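Local coordinates for aminoacyl-tRNA synthetase-interacting multifunctional protein p43 (Plasmodium vivax, PDB 6IPA) that probably binds tRNA through an EMAP II-like C-terminal domain, as expected of an aminoacyl-tRNA synthetase-interacting multifunctional protein, at residues D134-E145 with Y182-K191. Numbering follows the deposited sequence.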
loop_
_atom_site.group_PDB
_atom_site.type_symbol
_atom_site.label_atom_id
_atom_site.label_comp_id
_atom_site.label_asym_id
_atom_site.label_seq_id
_atom_site.Cartn_x
_atom_site.Cartn_y
_atom_site.Cartn_z
ATOM N N ASP A 134 11.807 -5.181 9.419
ATOM C CA ASP A 134 11.563 -4.411 10.627
ATOM C C ASP A 134 12.616 -3.330 10.668
ATOM O O ASP A 134 13.617 -3.453 9.975
ATOM C CB ASP A 134 11.597 -5.320 11.865
ATOM C CG ASP A 134 10.455 -6.342 11.878
ATOM O OD1 ASP A 134 9.280 -5.922 11.778
ATOM O OD2 ASP A 134 10.755 -7.558 12.010
ATOM N N GLY A 135 12.361 -2.262 11.423
ATOM C CA GLY A 135 13.323 -1.141 11.592
ATOM C C GLY A 135 13.040 0.086 10.741
ATOM O O GLY A 135 13.654 1.127 10.891
ATOM N N VAL A 136 12.091 -0.051 9.838
ATOM C CA VAL A 136 11.668 1.024 8.980
ATOM C C VAL A 136 10.952 2.115 9.781
ATOM O O VAL A 136 10.516 1.881 10.873
ATOM C CB VAL A 136 10.761 0.442 7.911
ATOM C CG1 VAL A 136 11.592 -0.491 7.012
ATOM C CG2 VAL A 136 9.575 -0.308 8.555
ATOM N N ASN A 137 10.894 3.325 9.255
ATOM C CA ASN A 137 10.269 4.433 9.934
ATOM C C ASN A 137 8.996 4.760 9.226
ATOM O O ASN A 137 8.917 4.633 8.030
ATOM C CB ASN A 137 11.144 5.676 9.871
ATOM C CG ASN A 137 12.435 5.498 10.604
ATOM O OD1 ASN A 137 13.521 5.821 10.091
ATOM N ND2 ASN A 137 12.335 5.005 11.829
ATOM N N VAL A 138 8.013 5.201 9.984
ATOM C CA VAL A 138 6.783 5.663 9.444
ATOM C C VAL A 138 7.193 6.820 8.590
ATOM O O VAL A 138 7.983 7.649 9.025
ATOM C CB VAL A 138 5.772 6.160 10.548
ATOM C CG1 VAL A 138 5.130 4.970 11.270
ATOM C CG2 VAL A 138 6.401 7.118 11.563
ATOM N N GLY A 139 6.680 6.878 7.379
ATOM C CA GLY A 139 6.911 8.025 6.544
ATOM C C GLY A 139 7.976 7.770 5.495
ATOM O O GLY A 139 8.003 8.484 4.563
ATOM N N GLU A 140 8.852 6.771 5.601
ATOM C CA GLU A 140 9.844 6.633 4.526
ATOM C C GLU A 140 9.305 6.136 3.173
ATOM O O GLU A 140 8.499 5.179 3.060
ATOM C CB GLU A 140 11.010 5.782 4.954
ATOM C CG GLU A 140 10.735 4.307 4.883
ATOM C CD GLU A 140 11.919 3.483 5.256
ATOM O OE1 GLU A 140 12.235 3.412 6.467
ATOM O OE2 GLU A 140 12.528 2.930 4.303
ATOM N N ARG A 141 9.785 6.782 2.120
ATOM C CA ARG A 141 9.314 6.532 0.749
ATOM C C ARG A 141 10.004 5.252 0.284
ATOM O O ARG A 141 11.212 5.114 0.462
ATOM C CB ARG A 141 9.629 7.763 -0.144
ATOM C CG ARG A 141 8.715 7.919 -1.349
ATOM C CD ARG A 141 9.357 8.644 -2.504
ATOM N NE ARG A 141 8.760 8.237 -3.776
ATOM C CZ ARG A 141 8.982 8.833 -4.951
ATOM N NH1 ARG A 141 9.815 9.884 -5.019
ATOM N NH2 ARG A 141 8.358 8.384 -6.051
ATOM N N ILE A 142 9.213 4.296 -0.219
ATOM C CA ILE A 142 9.716 3.031 -0.736
ATOM C C ILE A 142 9.927 3.202 -2.242
ATOM O O ILE A 142 9.005 3.633 -2.978
ATOM C CB ILE A 142 8.679 1.919 -0.519
ATOM C CG1 ILE A 142 8.306 1.753 0.992
ATOM C CG2 ILE A 142 9.114 0.620 -1.176
ATOM C CD1 ILE A 142 9.484 1.554 1.932
ATOM N N ILE A 143 11.137 2.883 -2.699
ATOM C CA ILE A 143 11.608 3.241 -4.041
ATOM C C ILE A 143 12.126 1.992 -4.722
ATOM O O ILE A 143 12.471 1.052 -4.040
ATOM C CB ILE A 143 12.771 4.278 -3.981
ATOM C CG1 ILE A 143 14.041 3.679 -3.355
ATOM C CG2 ILE A 143 12.377 5.523 -3.196
ATOM C CD1 ILE A 143 15.298 4.525 -3.556
ATOM N N CYS A 144 12.209 1.975 -6.043
ATOM C CA CYS A 144 12.848 0.857 -6.750
ATOM C C CYS A 144 14.364 0.981 -6.830
ATOM O O CYS A 144 14.944 1.995 -6.420
ATOM C CB CYS A 144 12.288 0.739 -8.166
ATOM S SG CYS A 144 10.520 0.518 -8.123
ATOM N N GLU A 145 14.990 -0.001 -7.443
ATOM C CA GLU A 145 16.417 0.021 -7.653
ATOM C C GLU A 145 16.645 0.918 -8.861
ATOM O O GLU A 145 15.913 0.880 -9.826
ATOM C CB GLU A 145 17.008 -1.380 -7.870
ATOM C CG GLU A 145 16.072 -2.563 -7.717
ATOM C CD GLU A 145 16.761 -3.909 -7.541
ATOM O OE1 GLU A 145 16.419 -4.865 -8.230
ATOM O OE2 GLU A 145 17.641 -4.038 -6.706
ATOM N N TYR A 182 8.690 -3.457 -9.182
ATOM C CA TYR A 182 8.188 -2.732 -10.363
ATOM C C TYR A 182 8.955 -3.322 -11.552
ATOM O O TYR A 182 10.162 -3.214 -11.624
ATOM C CB TYR A 182 8.367 -1.202 -10.234
ATOM C CG TYR A 182 8.036 -0.457 -11.516
ATOM C CD1 TYR A 182 6.734 -0.242 -11.885
ATOM C CD2 TYR A 182 9.042 -0.001 -12.363
ATOM C CE1 TYR A 182 6.425 0.392 -13.061
ATOM C CE2 TYR A 182 8.745 0.634 -13.547
ATOM C CZ TYR A 182 7.429 0.831 -13.899
ATOM O OH TYR A 182 7.086 1.482 -15.086
ATOM N N LYS A 183 8.283 -3.984 -12.435
ATOM C CA LYS A 183 8.963 -4.586 -13.548
ATOM C C LYS A 183 10.033 -5.524 -13.066
ATOM O O LYS A 183 9.727 -6.505 -12.473
ATOM C CB LYS A 183 9.444 -3.564 -14.538
ATOM C CG LYS A 183 8.300 -2.845 -15.174
ATOM C CD LYS A 183 8.714 -1.834 -16.185
ATOM C CE LYS A 183 7.500 -1.341 -16.878
ATOM N NZ LYS A 183 7.549 0.115 -16.982
ATOM N N ASP A 184 11.275 -5.299 -13.427
ATOM C CA ASP A 184 12.357 -6.118 -12.943
ATOM C C ASP A 184 13.129 -5.504 -11.804
ATOM O O ASP A 184 14.113 -6.024 -11.407
ATOM C CB ASP A 184 13.320 -6.348 -14.060
ATOM C CG ASP A 184 12.861 -7.369 -14.997
ATOM O OD1 ASP A 184 12.069 -8.191 -14.639
ATOM O OD2 ASP A 184 13.305 -7.396 -16.119
ATOM N N ALA A 185 12.663 -4.391 -11.296
ATOM C CA ALA A 185 13.350 -3.622 -10.287
ATOM C C ALA A 185 12.648 -3.752 -8.951
ATOM O O ALA A 185 11.513 -3.348 -8.818
ATOM C CB ALA A 185 13.382 -2.147 -10.703
ATOM N N LYS A 186 13.363 -4.254 -7.955
ATOM C CA LYS A 186 12.832 -4.516 -6.612
ATOM C C LYS A 186 12.499 -3.288 -5.815
ATOM O O LYS A 186 13.140 -2.282 -5.970
ATOM C CB LYS A 186 13.863 -5.301 -5.818
ATOM C CG LYS A 186 14.140 -6.664 -6.427
ATOM C CD LYS A 186 15.284 -7.337 -5.722
ATOM C CE LYS A 186 15.421 -8.778 -6.176
ATOM N NZ LYS A 186 15.809 -9.623 -5.004
ATOM N N TRP A 187 11.508 -3.398 -4.940
ATOM C CA TRP A 187 11.116 -2.329 -4.058
ATOM C C TRP A 187 12.038 -2.345 -2.889
ATOM O O TRP A 187 12.260 -3.424 -2.308
ATOM C CB TRP A 187 9.718 -2.568 -3.514
ATOM C CG TRP A 187 8.601 -2.414 -4.492
ATOM C CD1 TRP A 187 8.656 -2.547 -5.847
ATOM C CD2 TRP A 187 7.241 -2.147 -4.172
ATOM N NE1 TRP A 187 7.403 -2.369 -6.389
ATOM C CE2 TRP A 187 6.521 -2.120 -5.379
ATOM C CE3 TRP A 187 6.557 -1.947 -2.977
ATOM C CZ2 TRP A 187 5.166 -1.904 -5.426
ATOM C CZ3 TRP A 187 5.224 -1.700 -3.031
ATOM C CH2 TRP A 187 4.534 -1.682 -4.256
ATOM N N LEU A 188 12.515 -1.151 -2.491
ATOM C CA LEU A 188 13.522 -1.029 -1.428
ATOM C C LEU A 188 13.094 -0.133 -0.250
ATOM O O LEU A 188 12.449 0.865 -0.427
ATOM C CB LEU A 188 14.808 -0.481 -2.033
ATOM C CG LEU A 188 15.893 -1.430 -2.504
ATOM C CD1 LEU A 188 15.384 -2.554 -3.399
ATOM C CD2 LEU A 188 16.987 -0.621 -3.176
ATOM N N SER A 189 13.493 -0.498 0.958
ATOM C CA SER A 189 13.216 0.291 2.156
ATOM C C SER A 189 14.561 0.632 2.704
ATOM O O SER A 189 15.580 0.197 2.150
ATOM C CB SER A 189 12.499 -0.554 3.218
ATOM O OG SER A 189 13.458 -1.358 3.915
ATOM N N SER A 190 14.568 1.342 3.827
ATOM C CA SER A 190 15.812 1.693 4.511
ATOM C C SER A 190 16.486 0.489 5.093
ATOM O O SER A 190 17.635 0.578 5.511
ATOM C CB SER A 190 15.582 2.741 5.626
ATOM O OG SER A 190 14.608 2.373 6.601
ATOM N N LYS A 191 15.779 -0.640 5.161
ATOM C CA LYS A 191 16.355 -1.848 5.743
ATOM C C LYS A 191 16.243 -3.037 4.822
ATOM O O LYS A 191 16.330 -4.162 5.277
ATOM C CB LYS A 191 15.669 -2.162 7.057
ATOM C CG LYS A 191 15.719 -1.028 8.055
ATOM C CD LYS A 191 16.860 -1.212 9.020
ATOM C CE LYS A 191 17.157 0.085 9.757
ATOM N NZ LYS A 191 17.759 -0.196 11.096
#
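Glu140 CG lies between its backbone N and carbonyl carbon (chi1 80°) and the chain then runs extended (chi2 178°), holding the carboxylate out to Ser190, whose OG takes the same kind of position (chi1 55°) and turns back to meet it. Both carboxylate oxygens use their syn lone pairs: Ser190 OG donates to Glu140 OE1 at 2.6 Å, and Ser190 N reaches Glu140 OE2, also at 2.6 Å. Asn137 N adds a bond to Glu140 OE1 on its anti side, 3.1 Å long, so three donors fix the carboxylate's rotation. Ser190 sits in an ST turn, in which Lys191 N donates to Ser189 OG.

Further along, Ile143 and Leu188 form an antiparallel hydrogen-bonded pair: Leu188 N to Ile143 O is 2.7 Å, whereas the return bond from Ile143 N to Leu188 O is weak at 3.3 Å. Cys144 SG touches Tyr182 CB at 3.5 Å and lies oblique to the Tyr182 and Trp187 rings. Glu145 OE1 takes Lys186 N at 3.1 Å from above the carboxylate plane; Lys186 NZ instead pairs with Glu193.

Short strand 143-144 thus joins strand 185-189, which continues through a type II' turn from strand 179-182. Ile142 crosses Trp187 at about a right angle; both touch Leu99 of strand 97-101 and, through Val50 and Ile48 respectively, strand 48-58, packing this edge against the antiparallel sheet holding those strands.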